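Local coordinates for pyridoxal phosphate homeostasis protein (PDB 3CPG) that probably binds pyridoxal 5'-phosphate and takes part in the homeostasis of this cofactor, on a TIM-barrel fold of the YggS/PROSC family, at residues 208-211 / 212-215; 217-220 / 221-224. One frame throughout, in Å; residues are numbered along the deposited sequence.

How the contacts relate
Contact 1 joins the end of a loop to the first turn of helix 211-231, and contact 2 lies wholly within that helix, which links strand 196-202 to strand 241-243 in a beta-alpha-beta unit of the TIM barrel; together they illustrate how one helix is started and then carried on. Contact 1 is at the surface, about 21 Å from the centre of the chain; contact 2, about two and a half turns on, is partly buried, about 16 Å from the centre of the chain. The centres of the two contacts lie about 13 Å apart. Glu256 joins them, since one carboxylate oxygen pairs with Arg215 of contact 1 and the other with Arg222 of contact 2. Neither contact lies near Lys57, the lysine predicted to carry pyridoxal phosphate.

Contact 1: residues 208-211 / 212-215; sequences VHDE and TVIR
With CG of Asp210 swung away from the backbone N (chi1 -168°) and OG1 of Thr212 set between its N and its carbonyl carbon (chi1 63°), carboxylate and hydroxyl come together at the first turn of the helix. Asp210 OD1 takes the hydroxyl of Thr212 OG1 in a very short bond of 2.5 Å. The same oxygen accepts from Thr212 N at 2.9 Å, met on its anti side and 20° out of the carboxylate plane, and more weakly from Val213 N. Two firm donors and one weak one meet at OD1, which probably limits the rotation of the carboxylate; its negative charge would probably also be favoured by the helix dipole. The main chain takes over directly, with Ile214 N bonded to Asp210 O at 3.1 Å and Arg215 N to Glu211 O at 2.9 Å. Next to the cap, apolar side chains meet. Val208 CG2 touches Val213 CG1 at 4.0 Å and Ile214 CG1 at 3.9 Å, and Val213 CG2 packs against the flank of Asp210, 3.6 Å from its CG. The side chains of Glu211, Ile214 and Arg215 touch Leu252 of helix 250-255, and the guanidinium of Arg215 forms a salt bridge with Glu256. Asp210 is a classic aspartate N-cap, opening the barrel helix that follows strand 196-202.

Contact 2: residues 217-220 / 221-224; sequences GFSH and LRKT
The middle of the barrel helix 211-231 is regular alpha-helix, and its N-H(i+4) to O(i) bonds run from Leu221 N to Gly217 O, from Arg222 N to Phe218 O at 3.0 Å and from Lys223 N to Ser219 O. His220 O is gripped twice by Thr224: its N and its OG1 both donate at 2.9 Å, approaching from opposite faces of the carbonyl plane, with the hydroxyl 38° out of that plane. In Thr224 a chi1 of -65° puts OG1 beside the backbone N and anti to the carbonyl carbon, which turns the hydroxyl back along the helix, where it also lies 3.3 Å from His220 CE1, oblique to the ring. In the beta-alpha-beta unit Leu221 and Thr224 face the sheet, meeting Leu201 of strand 196-202, and Leu221 and Arg222 touch Leu242 of strand 241-243. His220 ND1 is hydrogen-bonded to Glu169. Arg222 bends at chi3 (71°) and returns toward Ser219, bringing NH2 to 3.6 Å from Ser219 OG. A water bridges the pair, accepting from Arg222 NH2 in the guanidinium plane and bonded to Ser219 OG at 2.6 Å, while Arg222 NH1 forms a salt bridge with Glu256. The extended side chain of Lys223 passes Ser219, its CE 3.8 Å from Ser219 OG.

Contact 1: residues 208-211 / 212-215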
ATOM      1  N   VAL A 208       4.751  18.010  -6.180  1.00 12.95           N
ATOM      2  CA  VAL A 208       5.489  19.172  -6.646  1.00 14.08           C
ATOM      3  C   VAL A 208       6.513  18.707  -7.675  1.00 14.96           C
ATOM      4  O   VAL A 208       6.722  17.507  -7.842  1.00 15.60           O
ATOM      5  CB  VAL A 208       6.227  19.854  -5.477  1.00 13.98           C
ATOM      6  CG1 VAL A 208       5.223  20.344  -4.442  1.00 13.64           C
ATOM      7  CG2 VAL A 208       7.197  18.873  -4.835  1.00 13.10           C
ATOM      8  N   HIS A 209       7.141  19.649  -8.370  1.00 15.74           N
ATOM      9  CA  HIS A 209       8.145  19.299  -9.368  1.00 17.78           C
ATOM     10  C   HIS A 209       9.559  19.503  -8.835  1.00 16.76           C
ATOM     11  O   HIS A 209      10.536  19.345  -9.564  1.00 19.60           O
ATOM     12  CB  HIS A 209       7.941  20.122 -10.643  1.00 20.84           C
ATOM     13  CG  HIS A 209       6.695  19.769 -11.394  1.00 23.70           C
ATOM     14  ND1 HIS A 209       5.433  19.984 -10.883  1.00 25.95           N
ATOM     15  CD2 HIS A 209       6.517  19.197 -12.609  1.00 25.36           C
ATOM     16  CE1 HIS A 209       4.531  19.556 -11.749  1.00 26.13           C
ATOM     17  NE2 HIS A 209       5.163  19.075 -12.805  1.00 27.00           N
ATOM     18  N   ASP A 210       9.661  19.850  -7.557  1.00 16.32           N
ATOM     19  CA  ASP A 210      10.957  20.070  -6.925  1.00 14.72           C
ATOM     20  C   ASP A 210      11.464  18.753  -6.349  1.00 14.12           C
ATOM     21  O   ASP A 210      10.963  18.283  -5.327  1.00 13.28           O
ATOM     22  CB  ASP A 210      10.833  21.098  -5.802  1.00 15.76           C
ATOM     23  CG  ASP A 210      12.180  21.574  -5.305  1.00 16.53           C
ATOM     24  OD1 ASP A 210      13.128  20.761  -5.298  1.00 15.44           O
ATOM     25  OD2 ASP A 210      12.288  22.755  -4.915  1.00 18.37           O
ATOM     26  N   GLU A 211      12.457  18.163  -7.003  1.00 13.10           N
ATOM     27  CA  GLU A 211      13.013  16.895  -6.550  1.00 13.81           C
ATOM     28  C   GLU A 211      13.667  16.948  -5.172  1.00 11.86           C
ATOM     29  O   GLU A 211      13.741  15.929  -4.489  1.00  9.94           O
ATOM     30  CB  GLU A 211      14.005  16.353  -7.579  1.00 16.53           C
ATOM     31  CG  GLU A 211      13.334  15.626  -8.739  1.00 23.70           C
ATOM     32  CD  GLU A 211      14.331  15.091  -9.746  1.00 27.33           C
ATOM     33  OE1 GLU A 211      15.375  14.545  -9.325  1.00 28.67           O
ATOM     34  OE2 GLU A 211      14.066  15.205 -10.962  1.00 31.22           O
ATOM     35  N   THR A 212      14.146  18.118  -4.754  1.00 10.47           N
ATOM     36  CA  THR A 212      14.763  18.208  -3.433  1.00  9.44           C
ATOM     37  C   THR A 212      13.690  18.076  -2.352  1.00  9.25           C
ATOM     38  O   THR A 212      13.941  17.539  -1.272  1.00  8.28           O
ATOM     39  CB  THR A 212      15.537  19.537  -3.235  1.00 10.65           C
ATOM     40  OG1 THR A 212      14.638  20.647  -3.319  1.00 13.32           O
ATOM     41  CG2 THR A 212      16.617  19.683  -4.300  1.00 10.13           C
ATOM     42  N   VAL A 213      12.489  18.563  -2.650  1.00  9.25           N
ATOM     43  CA  VAL A 213      11.375  18.480  -1.710  1.00  8.79           C
ATOM     44  C   VAL A 213      10.874  17.037  -1.648  1.00  8.24           C
ATOM     45  O   VAL A 213      10.586  16.504  -0.577  1.00  8.70           O
ATOM     46  CB  VAL A 213      10.209  19.390  -2.151  1.00  9.87           C
ATOM     47  CG1 VAL A 213       8.999  19.174  -1.246  1.00 10.19           C
ATOM     48  CG2 VAL A 213      10.649  20.848  -2.102  1.00 11.90           C
ATOM     49  N   ILE A 214      10.771  16.414  -2.814  1.00  7.22           N
ATOM     50  CA  ILE A 214      10.312  15.037  -2.908  1.00  7.20           C
ATOM     51  C   ILE A 214      11.278  14.107  -2.174  1.00  6.71           C
ATOM     52  O   ILE A 214      10.866  13.284  -1.349  1.00  7.18           O
ATOM     53  CB  ILE A 214      10.195  14.619  -4.389  1.00  7.38           C
ATOM     54  CG1 ILE A 214       9.096  15.450  -5.059  1.00  9.82           C
ATOM     55  CG2 ILE A 214       9.925  13.125  -4.499  1.00  8.81           C
ATOM     56  CD1 ILE A 214       8.927  15.197  -6.540  1.00 10.43           C
ATOM     57  N   ARG A 215      12.566  14.250  -2.468  1.00  6.97           N
ATOM     58  CA  ARG A 215      13.583  13.418  -1.835  1.00  8.26           C
ATOM     59  C   ARG A 215      13.617  13.608  -0.322  1.00  6.62           C
ATOM     60  O   ARG A 215      13.744  12.639   0.423  1.00  6.95           O
ATOM     61  CB  ARG A 215      14.966  13.723  -2.427  1.00 10.63           C
ATOM     62  CG  ARG A 215      15.101  13.361  -3.903  1.00 18.56           C
ATOM     63  CD  ARG A 215      16.475  13.741  -4.458  1.00 22.88           C
ATOM     64  NE  ARG A 215      17.553  12.916  -3.915  1.00 25.47           N
ATOM     65  CZ  ARG A 215      17.683  11.612  -4.142  1.00 27.16           C
ATOM     66  NH1 ARG A 215      16.801  10.978  -4.902  1.00 30.17           N
ATOM     67  NH2 ARG A 215      18.694  10.939  -3.613  1.00 27.85           N
TER

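Contact 2: residues 217-220 / 221-224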
ATOM      1  N   GLY A 217      11.238  14.331   1.732  1.00  5.15           N
ATOM      2  CA  GLY A 217      10.125  13.638   2.357  1.00  5.51           C
ATOM      3  C   GLY A 217      10.304  12.130   2.431  1.00  5.00           C
ATOM      4  O   GLY A 217       9.970  11.515   3.447  1.00  6.34           O
ATOM      5  N   PHE A 218      10.816  11.524   1.364  1.00  4.74           N
ATOM      6  CA  PHE A 218      11.030  10.074   1.353  1.00  4.11           C
ATOM      7  C   PHE A 218      12.150   9.723   2.324  1.00  5.45           C
ATOM      8  O   PHE A 218      12.096   8.710   3.025  1.00  5.73           O
ATOM      9  CB  PHE A 218      11.405   9.582  -0.049  1.00  3.96           C
ATOM     10  CG  PHE A 218      10.309   9.729  -1.069  1.00  5.15           C
ATOM     11  CD1 PHE A 218       8.969   9.595  -0.705  1.00  6.07           C
ATOM     12  CD2 PHE A 218      10.619   9.943  -2.408  1.00  5.64           C
ATOM     13  CE1 PHE A 218       7.959   9.668  -1.662  1.00  6.67           C
ATOM     14  CE2 PHE A 218       9.615  10.016  -3.374  1.00  7.98           C
ATOM     15  CZ  PHE A 218       8.283   9.877  -3.000  1.00  7.12           C
ATOM     16  N   SER A 219      13.171  10.572   2.350  1.00  5.26           N
ATOM     17  CA  SER A 219      14.308  10.375   3.238  1.00  4.48           C
ATOM     18  C   SER A 219      13.824  10.445   4.683  1.00  5.09           C
ATOM     19  O   SER A 219      14.229   9.649   5.524  1.00  5.75           O
ATOM     20  CB  SER A 219      15.358  11.460   2.986  1.00  4.39           C
ATOM     21  OG  SER A 219      16.470  11.306   3.849  1.00  8.67           O
ATOM     22  N   HIS A 220      12.945  11.402   4.965  1.00  5.22           N
ATOM     23  CA  HIS A 220      12.418  11.557   6.310  1.00  5.15           C
ATOM     24  C   HIS A 220      11.639  10.314   6.721  1.00  5.68           C
ATOM     25  O   HIS A 220      11.771   9.843   7.849  1.00  6.78           O
ATOM     26  CB  HIS A 220      11.528  12.799   6.389  1.00  6.36           C
ATOM     27  CG  HIS A 220      10.879  12.991   7.724  1.00  8.25           C
ATOM     28  ND1 HIS A 220       9.762  12.287   8.117  1.00  8.62           N
ATOM     29  CD2 HIS A 220      11.197  13.803   8.761  1.00  7.38           C
ATOM     30  CE1 HIS A 220       9.419  12.656   9.339  1.00  7.95           C
ATOM     31  NE2 HIS A 220      10.273  13.574   9.752  1.00  7.80           N
ATOM     32  N   LEU A 221      10.843   9.771   5.803  1.00  5.07           N
ATOM     33  CA  LEU A 221      10.065   8.574   6.110  1.00  3.70           C
ATOM     34  C   LEU A 221      10.987   7.397   6.423  1.00  4.26           C
ATOM     35  O   LEU A 221      10.745   6.646   7.363  1.00  4.00           O
ATOM     36  CB  LEU A 221       9.145   8.202   4.939  1.00  3.00           C
ATOM     37  CG  LEU A 221       7.971   7.312   5.357  1.00  3.17           C
ATOM     38  CD1 LEU A 221       7.012   8.114   6.225  1.00  5.41           C
ATOM     39  CD2 LEU A 221       7.249   6.786   4.117  1.00  4.01           C
ATOM     40  N   ARG A 222      12.046   7.238   5.633  1.00  4.78           N
ATOM     41  CA  ARG A 222      12.987   6.145   5.856  1.00  5.33           C
ATOM     42  C   ARG A 222      13.664   6.263   7.223  1.00  6.11           C
ATOM     43  O   ARG A 222      13.766   5.282   7.958  1.00  5.87           O
ATOM     44  CB  ARG A 222      14.068   6.116   4.772  1.00  5.83           C
ATOM     45  CG  ARG A 222      15.037   4.951   4.952  1.00  8.35           C
ATOM     46  CD  ARG A 222      16.247   5.025   4.037  1.00 13.98           C
ATOM     47  NE  ARG A 222      17.166   6.096   4.415  1.00 14.59           N
ATOM     48  CZ  ARG A 222      17.285   7.245   3.760  1.00 15.18           C
ATOM     49  NH1 ARG A 222      16.543   7.480   2.681  1.00 11.75           N
ATOM     50  NH2 ARG A 222      18.150   8.158   4.186  1.00 18.74           N
ATOM     51  N   LYS A 223      14.136   7.460   7.555  1.00  6.28           N
ATOM     52  CA  LYS A 223      14.800   7.671   8.842  1.00  5.81           C
ATOM     53  C   LYS A 223      13.844   7.410   9.998  1.00  6.22           C
ATOM     54  O   LYS A 223      14.228   6.838  11.018  1.00  6.82           O
ATOM     55  CB  LYS A 223      15.343   9.099   8.938  1.00  7.05           C
ATOM     56  CG  LYS A 223      16.499   9.378   7.996  1.00  8.48           C
ATOM     57  CD  LYS A 223      17.027  10.790   8.187  1.00 11.06           C
ATOM     58  CE  LYS A 223      18.182  11.070   7.241  1.00 12.29           C
ATOM     59  NZ  LYS A 223      18.732  12.443   7.445  1.00 12.82           N
ATOM     60  N   THR A 224      12.600   7.846   9.838  1.00  4.93           N
ATOM     61  CA  THR A 224      11.587   7.647  10.867  1.00  5.42           C
ATOM     62  C   THR A 224      11.369   6.151  11.067  1.00  4.94           C
ATOM     63  O   THR A 224      11.300   5.670  12.194  1.00  5.26           O
ATOM     64  CB  THR A 224      10.265   8.325  10.467  1.00  4.36           C
ATOM     65  OG1 THR A 224      10.457   9.746  10.422  1.00  5.15           O
ATOM     66  CG2 THR A 224       9.160   7.994  11.468  1.00  5.40           C
TER
HETATM   67  O   HOH W   1      18.511  10.188   2.729  1.00 16.64           O